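Local coordinates for tetratricopeptide TPR_2 repeat protein (Thermobaculum terrenum, PDB 5DJS), which joins tetratricopeptide repeats to a glycosyltransferase family 41 region of the GT-B clan and holds uridine-5'-diphosphate in a pocket of that region, at residues F330-C335 and N408-A413; I365-Q370 and L395-R400. The protein carries 1 engineered substitution. All coordinates share one frame; numbering follows the deposited sequence.

Contact 1: residues F330-C335 and N408-A413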
ATOM      1  N   PHE A 330     -27.913  15.891  -4.457  1.00 72.30           N
ATOM      2  CA  PHE A 330     -27.685  14.660  -5.218  1.00 68.57           C
ATOM      3  C   PHE A 330     -26.967  15.044  -6.515  1.00 62.86           C
ATOM      4  O   PHE A 330     -27.297  16.085  -7.090  1.00 66.34           O
ATOM      5  CB  PHE A 330     -29.043  13.994  -5.544  1.00 76.07           C
ATOM      6  CG  PHE A 330     -28.934  12.637  -6.215  1.00 78.69           C
ATOM      7  CD1 PHE A 330     -28.840  11.466  -5.452  1.00 78.38           C
ATOM      8  CD2 PHE A 330     -28.945  12.524  -7.611  1.00 76.39           C
ATOM      9  CE1 PHE A 330     -28.739  10.221  -6.069  1.00 78.75           C
ATOM     10  CE2 PHE A 330     -28.843  11.281  -8.229  1.00 74.43           C
ATOM     11  CZ  PHE A 330     -28.737  10.131  -7.459  1.00 77.29           C
ATOM     12  N   PRO A 331     -25.988  14.267  -6.995  1.00 51.98           N
ATOM     13  CA  PRO A 331     -25.407  13.090  -6.331  1.00 51.27           C
ATOM     14  C   PRO A 331     -24.215  13.453  -5.459  1.00 51.50           C
ATOM     15  O   PRO A 331     -23.526  14.431  -5.743  1.00 54.13           O
ATOM     16  CB  PRO A 331     -24.922  12.241  -7.510  1.00 49.07           C
ATOM     17  CG  PRO A 331     -24.614  13.238  -8.577  1.00 47.51           C
ATOM     18  CD  PRO A 331     -25.647  14.317  -8.428  1.00 46.66           C
ATOM     19  N   VAL A 332     -23.978  12.669  -4.413  1.00 51.54           N
ATOM     20  CA  VAL A 332     -22.750  12.773  -3.624  1.00 51.19           C
ATOM     21  C   VAL A 332     -21.739  11.796  -4.205  1.00 47.57           C
ATOM     22  O   VAL A 332     -21.923  10.584  -4.099  1.00 48.46           O
ATOM     23  CB  VAL A 332     -22.982  12.440  -2.128  1.00 54.17           C
ATOM     24  CG1 VAL A 332     -21.680  12.531  -1.333  1.00 53.38           C
ATOM     25  CG2 VAL A 332     -24.026  13.376  -1.526  1.00 55.33           C
ATOM     26  N   PHE A 333     -20.692  12.330  -4.831  1.00 47.09           N
ATOM     27  CA  PHE A 333     -19.520  11.541  -5.240  1.00 45.27           C
ATOM     28  C   PHE A 333     -18.563  11.346  -4.061  1.00 45.77           C
ATOM     29  O   PHE A 333     -18.486  12.193  -3.172  1.00 46.23           O
ATOM     30  CB  PHE A 333     -18.785  12.217  -6.392  1.00 43.19           C
ATOM     31  CG  PHE A 333     -19.501  12.115  -7.699  1.00 42.50           C
ATOM     32  CD1 PHE A 333     -19.544  10.905  -8.381  1.00 42.26           C
ATOM     33  CD2 PHE A 333     -20.121  13.223  -8.259  1.00 41.63           C
ATOM     34  CE1 PHE A 333     -20.192  10.796  -9.598  1.00 41.78           C
ATOM     35  CE2 PHE A 333     -20.768  13.127  -9.477  1.00 42.37           C
ATOM     36  CZ  PHE A 333     -20.804  11.912 -10.149  1.00 43.38           C
ATOM     37  N   GLY A 334     -17.834  10.231  -4.066  1.00 46.88           N
ATOM     38  CA  GLY A 334     -16.932   9.870  -2.963  1.00 47.59           C
ATOM     39  C   GLY A 334     -15.603   9.281  -3.422  1.00 47.82           C
ATOM     40  O   GLY A 334     -15.545   8.576  -4.438  1.00 44.71           O
ATOM     41  N   CYS A 335     -14.531   9.596  -2.686  1.00 48.41           N
ATOM     42  CA  CYS A 335     -13.204   8.998  -2.917  1.00 47.13           C
ATOM     43  C   CYS A 335     -12.420   8.945  -1.618  1.00 46.28           C
ATOM     44  O   CYS A 335     -11.901   9.960  -1.165  1.00 45.87           O
ATOM     45  CB  CYS A 335     -12.407   9.773  -3.964  1.00 44.87           C
ATOM     46  SG  CYS A 335     -10.749   9.101  -4.190  1.00 46.43           S
ATOM     47  N   ASN A 408     -22.868   4.537   2.841  1.00 54.68           N
ATOM     48  CA  ASN A 408     -24.330   4.677   2.774  1.00 57.58           C
ATOM     49  C   ASN A 408     -24.782   6.060   2.319  1.00 61.60           C
ATOM     50  O   ASN A 408     -25.827   6.174   1.669  1.00 67.60           O
ATOM     51  CB  ASN A 408     -24.981   4.362   4.126  1.00 55.37           C
ATOM     52  CG  ASN A 408     -25.017   2.871   4.426  1.00 52.87           C
ATOM     53  OD1 ASN A 408     -25.142   2.051   3.521  1.00 47.14           O
ATOM     54  ND2 ASN A 408     -24.945   2.519   5.709  1.00 52.71           N
ATOM     55  N   ASP A 409     -23.993   7.088   2.656  1.00 58.54           N
ATOM     56  CA  ASP A 409     -24.239   8.465   2.220  1.00 55.75           C
ATOM     57  C   ASP A 409     -23.585   8.841   0.879  1.00 51.14           C
ATOM     58  O   ASP A 409     -23.615  10.015   0.507  1.00 50.75           O
ATOM     59  CB  ASP A 409     -23.787   9.435   3.319  1.00 58.69           C
ATOM     60  CG  ASP A 409     -24.421   9.123   4.684  1.00 62.95           C
ATOM     61  OD1 ASP A 409     -25.522   8.530   4.730  1.00 66.14           O
ATOM     62  OD2 ASP A 409     -23.812   9.472   5.717  1.00 65.94           O
ATOM     63  N   ILE A 410     -23.034   7.860   0.151  1.00 47.93           N
ATOM     64  CA  ILE A 410     -22.367   8.081  -1.142  1.00 49.58           C
ATOM     65  C   ILE A 410     -23.125   7.346  -2.237  1.00 48.30           C
ATOM     66  O   ILE A 410     -23.433   6.168  -2.098  1.00 46.57           O
ATOM     67  CB  ILE A 410     -20.911   7.536  -1.146  1.00 51.84           C
ATOM     68  CG1 ILE A 410     -20.085   8.133   0.001  1.00 51.58           C
ATOM     69  CG2 ILE A 410     -20.203   7.792  -2.484  1.00 52.72           C
ATOM     70  CD1 ILE A 410     -19.879   9.632  -0.060  1.00 51.94           C
ATOM     71  N   ASP A 411     -23.369   8.032  -3.346  1.00 48.57           N
ATOM     72  CA  ASP A 411     -24.082   7.446  -4.487  1.00 50.54           C
ATOM     73  C   ASP A 411     -23.132   6.736  -5.452  1.00 51.45           C
ATOM     74  O   ASP A 411     -23.444   5.657  -5.956  1.00 55.75           O
ATOM     75  CB  ASP A 411     -24.856   8.530  -5.244  1.00 50.08           C
ATOM     76  CG  ASP A 411     -25.812   9.287  -4.348  1.00 51.68           C
ATOM     77  OD1 ASP A 411     -26.707   8.637  -3.774  1.00 50.34           O
ATOM     78  OD2 ASP A 411     -25.660  10.522  -4.206  1.00 52.60           O
ATOM     79  N   VAL A 412     -21.995   7.371  -5.724  1.00 49.54           N
ATOM     80  CA  VAL A 412     -20.989   6.877  -6.667  1.00 47.31           C
ATOM     81  C   VAL A 412     -19.594   7.108  -6.085  1.00 48.40           C
ATOM     82  O   VAL A 412     -19.319   8.187  -5.550  1.00 50.85           O
ATOM     83  CB  VAL A 412     -21.078   7.639  -8.006  1.00 44.91           C
ATOM     84  CG1 VAL A 412     -19.964   7.221  -8.966  1.00 42.33           C
ATOM     85  CG2 VAL A 412     -22.452   7.451  -8.642  1.00 45.06           C
ATOM     86  N   ALA A 413     -18.716   6.111  -6.210  1.00 46.71           N
ATOM     87  CA  ALA A 413     -17.309   6.256  -5.815  1.00 43.36           C
ATOM     88  C   ALA A 413     -16.431   6.524  -7.026  1.00 41.03           C
ATOM     89  O   ALA A 413     -16.639   5.946  -8.094  1.00 38.86           O
ATOM     90  CB  ALA A 413     -16.834   5.017  -5.100  1.00 45.12           C
TER
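Two neighbouring parallel strands meet here in the middle of the second six-stranded sheet of the chain, a Rossmann-like sheet with strand order 3-2-1-4-5-6. Strand 332-335 is paired with strand 412-414, and the contact takes in the loop residues leading into both. In the register, Phe333 stands beside Val412 and Gly334 beside Ala413. Gly334 N donates to Val412 O at 2.9 Å, nearly along the C=O axis. Just upstream, Asp411 grips both backbone polar groups of Val332. Its own N reaches Val332 O at 3.0 Å in the carbonyl plane, while OD2 accepts from Val332 N at 2.7 Å through the anti lone pair. The carboxylate gets there because CG lies anti to the carbonyl carbon (chi1 -56°), so a side chain supplies the acceptor just before regular strand pairing begins. OD1 lies 3.5 Å from Phe330 CE1, where carboxylate and ring cross obliquely, their planes 54° apart. One face of that ring is covered over its centre by CB of Pro331, which follows a cis peptide bond. On one side of the sheet Phe333 and Val412 run side by side, CD1 of the ring 3.6 Å from Val412 CB; Leu362 of strand 361-365 and Ile353 of helix 344-356 also touch Phe333. On the side of Gly334 and Ala413, Ile410 CG2 packs 3.8 Å from Gly334 N, against a residue with no side chain. Ile410 CD1 meets Val332 CG1 at 3.6 Å, the two side chains crossing at about a right angle. Asp411 thus holds both the N-H and the C=O of Val332 where the strands begin to pair, and the N-H donated to OD2 would be expected to favour the carboxylate form.

Contact 2: residues I365-Q370 and L395-R400; sequences IATGLQ and LSPMPR. With UDP (uridine-5'-diphosphate), chain E.
UDP O2' lies at the edge of the Arg400 guanidinium, near its plane, with NH1 at 3.8 Å. The same guanidinium makes a cation-pi contact with Tyr179 and a salt bridge from NH1 to Glu427. The uracil is hydrogen-bonded to the backbone of Met398: N3 of UDP donates to Met398 O at 2.9 Å, and Met398 N makes a weak hydrogen bond to UDP O4 at 3.4 Å. Beside this pair, Pro397 CB touches UDP O4 and Ile365 CG2 comes within 3.7 Å of it. Ile365 CD1 also meets Met398 CE at 3.7 Å, the side chains crossing at about a right angle after the methionine bends at chi3 (-78°). Where the strands end, Ile365 and Leu395 form a parallel bridge, their side chains pointing the same way. A type II turn from Ala366 to Leu369 then brings Leu369 CB to 3.4 Å from Leu395 O, and Thr367 CG2 against Pro397 CG. Pro399 occupies the N-cap position of helix 400-405. With UDP bound at the C-terminal ends of parallel strands in a Rossmann-like domain, the arrangement is consistent with the nucleotide site of a GT-B fold.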
ATOM      1  N   ILE A 365     -12.216  11.376   2.218  1.00 48.58           N
ATOM      2  CA  ILE A 365     -11.858  10.973   3.578  1.00 51.52           C
ATOM      3  C   ILE A 365     -10.486  10.323   3.530  1.00 55.20           C
ATOM      4  O   ILE A 365     -10.296   9.301   2.860  1.00 61.50           O
ATOM      5  CB  ILE A 365     -12.855   9.968   4.184  1.00 50.86           C
ATOM      6  CG1 ILE A 365     -14.277  10.544   4.208  1.00 50.89           C
ATOM      7  CG2 ILE A 365     -12.432   9.610   5.604  1.00 51.50           C
ATOM      8  CD1 ILE A 365     -15.352   9.512   4.468  1.00 51.18           C
ATOM      9  N   ALA A 366      -9.541  10.903   4.262  1.00 55.49           N
ATOM     10  CA  ALA A 366      -8.140  10.473   4.222  1.00 54.44           C
ATOM     11  C   ALA A 366      -7.348  11.080   5.382  1.00 56.82           C
ATOM     12  O   ALA A 366      -7.810  12.002   6.066  1.00 61.23           O
ATOM     13  CB  ALA A 366      -7.503  10.854   2.894  1.00 51.42           C
ATOM     14  N   THR A 367      -6.146  10.561   5.588  1.00 57.16           N
ATOM     15  CA  THR A 367      -5.266  11.039   6.646  1.00 55.23           C
ATOM     16  C   THR A 367      -4.642  12.320   6.152  1.00 50.34           C
ATOM     17  O   THR A 367      -4.234  12.383   4.994  1.00 46.75           O
ATOM     18  CB  THR A 367      -4.136  10.045   6.910  1.00 57.32           C
ATOM     19  OG1 THR A 367      -3.467   9.792   5.671  1.00 62.91           O
ATOM     20  CG2 THR A 367      -4.683   8.737   7.461  1.00 57.26           C
ATOM     21  N   GLY A 368      -4.573  13.326   7.019  1.00 49.07           N
ATOM     22  CA  GLY A 368      -4.071  14.647   6.646  1.00 50.27           C
ATOM     23  C   GLY A 368      -5.160  15.689   6.533  1.00 49.67           C
ATOM     24  O   GLY A 368      -4.881  16.878   6.680  1.00 57.07           O
ATOM     25  N   LEU A 369      -6.403  15.259   6.319  1.00 46.28           N
ATOM     26  CA  LEU A 369      -7.525  16.192   6.218  1.00 43.76           C
ATOM     27  C   LEU A 369      -7.969  16.810   7.532  1.00 43.87           C
ATOM     28  O   LEU A 369      -8.723  17.775   7.515  1.00 44.53           O
ATOM     29  CB  LEU A 369      -8.692  15.533   5.492  1.00 42.41           C
ATOM     30  CG  LEU A 369      -8.383  15.203   4.028  1.00 41.70           C
ATOM     31  CD1 LEU A 369      -9.560  14.482   3.405  1.00 41.90           C
ATOM     32  CD2 LEU A 369      -8.038  16.445   3.215  1.00 41.96           C
ATOM     33  N   GLN A 370      -7.485  16.293   8.659  1.00 45.81           N
ATOM     34  CA  GLN A 370      -7.620  16.989   9.950  1.00 48.01           C
ATOM     35  C   GLN A 370      -6.896  18.349  10.015  1.00 51.20           C
ATOM     36  O   GLN A 370      -7.301  19.201  10.817  1.00 53.65           O
ATOM     37  CB  GLN A 370      -7.208  16.095  11.148  1.00 47.94           C
ATOM     38  CG  GLN A 370      -5.722  15.823  11.338  1.00 49.03           C
ATOM     39  CD  GLN A 370      -5.149  14.845  10.328  1.00 51.90           C
ATOM     40  OE1 GLN A 370      -5.625  14.750   9.202  1.00 49.95           O
ATOM     41  NE2 GLN A 370      -4.117  14.114  10.723  1.00 56.20           N
ATOM     42  N   LEU A 395     -13.029  15.171   5.256  1.00 61.37           N
ATOM     43  CA  LEU A 395     -13.218  14.606   6.594  1.00 65.85           C
ATOM     44  C   LEU A 395     -11.948  13.947   7.135  1.00 65.88           C
ATOM     45  O   LEU A 395     -11.181  13.327   6.390  1.00 61.21           O
ATOM     46  CB  LEU A 395     -14.373  13.591   6.579  1.00 69.89           C
ATOM     47  CG  LEU A 395     -15.715  14.064   7.156  1.00 72.14           C
ATOM     48  CD1 LEU A 395     -16.873  13.248   6.600  1.00 69.75           C
ATOM     49  CD2 LEU A 395     -15.696  14.014   8.685  1.00 75.49           C
ATOM     50  N   SER A 396     -11.750  14.079   8.445  1.00 67.96           N
ATOM     51  CA  SER A 396     -10.642  13.433   9.139  1.00 70.30           C
ATOM     52  C   SER A 396     -10.867  11.916   9.147  1.00 72.38           C
ATOM     53  O   SER A 396     -12.011  11.468   9.094  1.00 76.45           O
ATOM     54  CB  SER A 396     -10.539  13.966  10.573  1.00 70.93           C
ATOM     55  OG  SER A 396     -10.711  15.373  10.603  1.00 73.25           O
ATOM     56  N   PRO A 397      -9.784  11.122   9.236  1.00 74.73           N
ATOM     57  CA  PRO A 397      -9.933   9.664   9.123  1.00 73.23           C
ATOM     58  C   PRO A 397     -10.663   9.002  10.308  1.00 72.02           C
ATOM     59  O   PRO A 397     -10.684   9.551  11.417  1.00 67.80           O
ATOM     60  CB  PRO A 397      -8.483   9.169   9.016  1.00 73.78           C
ATOM     61  CG  PRO A 397      -7.681  10.199   9.732  1.00 75.82           C
ATOM     62  CD  PRO A 397      -8.389  11.513   9.531  1.00 76.34           C
ATOM     63  N   MET A 398     -11.246   7.829  10.042  1.00 70.58           N
ATOM     64  CA  MET A 398     -12.110   7.104  10.980  1.00 68.30           C
ATOM     65  C   MET A 398     -11.718   5.639  11.142  1.00 70.42           C
ATOM     66  O   MET A 398     -11.009   5.092  10.294  1.00 73.06           O
ATOM     67  CB  MET A 398     -13.527   7.083  10.433  1.00 68.80           C
ATOM     68  CG  MET A 398     -14.171   8.438  10.269  1.00 70.92           C
ATOM     69  SD  MET A 398     -15.785   8.227   9.517  1.00 67.83           S
ATOM     70  CE  MET A 398     -15.337   7.976   7.827  1.00 65.12           C
ATOM     71  N   PRO A 399     -12.224   4.980  12.210  1.00 70.90           N
ATOM     72  CA  PRO A 399     -12.166   3.516  12.294  1.00 71.63           C
ATOM     73  C   PRO A 399     -12.772   2.829  11.061  1.00 70.85           C
ATOM     74  O   PRO A 399     -13.555   3.443  10.328  1.00 69.30           O
ATOM     75  CB  PRO A 399     -12.987   3.201  13.553  1.00 72.12           C
ATOM     76  CG  PRO A 399     -12.851   4.416  14.409  1.00 72.86           C
ATOM     77  CD  PRO A 399     -12.722   5.583  13.467  1.00 72.59           C
ATOM     78  N   ARG A 400     -12.400   1.569  10.851  1.00 70.28           N
ATOM     79  CA  ARG A 400     -12.771   0.803   9.643  1.00 69.98           C
ATOM     80  C   ARG A 400     -14.292   0.717   9.405  1.00 68.21           C
ATOM     81  O   ARG A 400     -14.759   1.107   8.339  1.00 67.69           O
ATOM     82  CB  ARG A 400     -12.131  -0.598   9.704  1.00 70.97           C
ATOM     83  CG  ARG A 400     -12.661  -1.658   8.737  1.00 69.15           C
ATOM     84  CD  ARG A 400     -11.773  -1.944   7.526  1.00 64.62           C
ATOM     85  NE  ARG A 400     -11.693  -3.398   7.292  1.00 62.10           N
ATOM     86  CZ  ARG A 400     -11.445  -4.000   6.126  1.00 60.39           C
ATOM     87  NH1 ARG A 400     -11.246  -3.305   5.007  1.00 59.17           N
ATOM     88  NH2 ARG A 400     -11.403  -5.334   6.076  1.00 59.12           N
TER
HETATM   89  N1  UDP E 601      -8.972   3.520   6.216  0.70 74.29           N
HETATM   90  C2  UDP E 601      -9.452   3.924   7.496  0.70 73.46           C
HETATM   91  N3  UDP E 601      -9.749   5.218   7.722  0.70 70.84           N
HETATM   92  C4  UDP E 601      -9.605   6.141   6.758  0.70 68.46           C
HETATM   93  C5  UDP E 601      -9.145   5.785   5.496  0.70 68.13           C
HETATM   94  C6  UDP E 601      -8.832   4.454   5.247  0.70 70.60           C
HETATM   95  O2  UDP E 601      -9.604   3.100   8.429  0.70 72.21           O
HETATM   96  O4  UDP E 601      -9.882   7.328   6.984  0.70 68.55           O
HETATM   97  C1' UDP E 601      -8.649   2.100   5.956  0.70 78.27           C
HETATM   98  C2' UDP E 601      -9.596   1.555   4.904  0.70 78.01           C
HETATM   99  O2' UDP E 601     -10.031   0.271   5.356  0.70 78.58           O
HETATM  100  C3' UDP E 601      -8.771   1.537   3.622  0.70 77.98           C
HETATM  101  C4' UDP E 601      -7.316   1.474   4.084  0.70 77.56           C
HETATM  102  O4' UDP E 601      -7.317   1.897   5.455  0.70 81.08           O
HETATM  103  O3' UDP E 601      -9.094   0.442   2.776  0.70 79.41           O
HETATM  104  C5' UDP E 601      -6.326   2.349   3.314  0.70 75.89           C
HETATM  105  O5' UDP E 601      -6.633   2.466   1.925  0.70 76.13           O
HETATM  106  PA  UDP E 601      -5.892   3.602   1.038  0.70 76.57           P
HETATM  107  O1A UDP E 601      -4.412   3.313   1.103  0.70 73.82           O
HETATM  108  O2A UDP E 601      -6.428   4.940   1.493  0.70 74.13           O
HETATM  109  O3A UDP E 601      -6.389   3.419  -0.492  0.70 70.71           O
HETATM  110  PB  UDP E 601      -6.284   2.044  -1.335  0.70 65.81           P
HETATM  111  O1B UDP E 601      -6.841   0.964  -0.453  0.70 66.80           O
HETATM  112  O2B UDP E 601      -7.173   2.289  -2.509  0.70 64.01           O
HETATM  113  O3B UDP E 601      -4.820   1.908  -1.677  0.70 69.44           O

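How the contacts relate
Read from the N terminus, the chain enters contact 1 through strand 332-335, passes helix 344-356 and runs along strand 361-365 into the first half of contact 2. Helix 372-383 follows, and strand 392-395 brings the chain back to complete contact 2, closing a short loop of 24 residues. After helix 400-405 it returns to the sheet centre at 408-413, closing the 72-residue loop of contact 1, which encloses the shorter one. The strands thus step outward from the centre to the edge strand 392-395 and then cross back. The contacts are separate, with centres 16 Å apart: one joins central strands, the other the ends of strands 361-365 and 392-395 and the loops that follow, beside UDP.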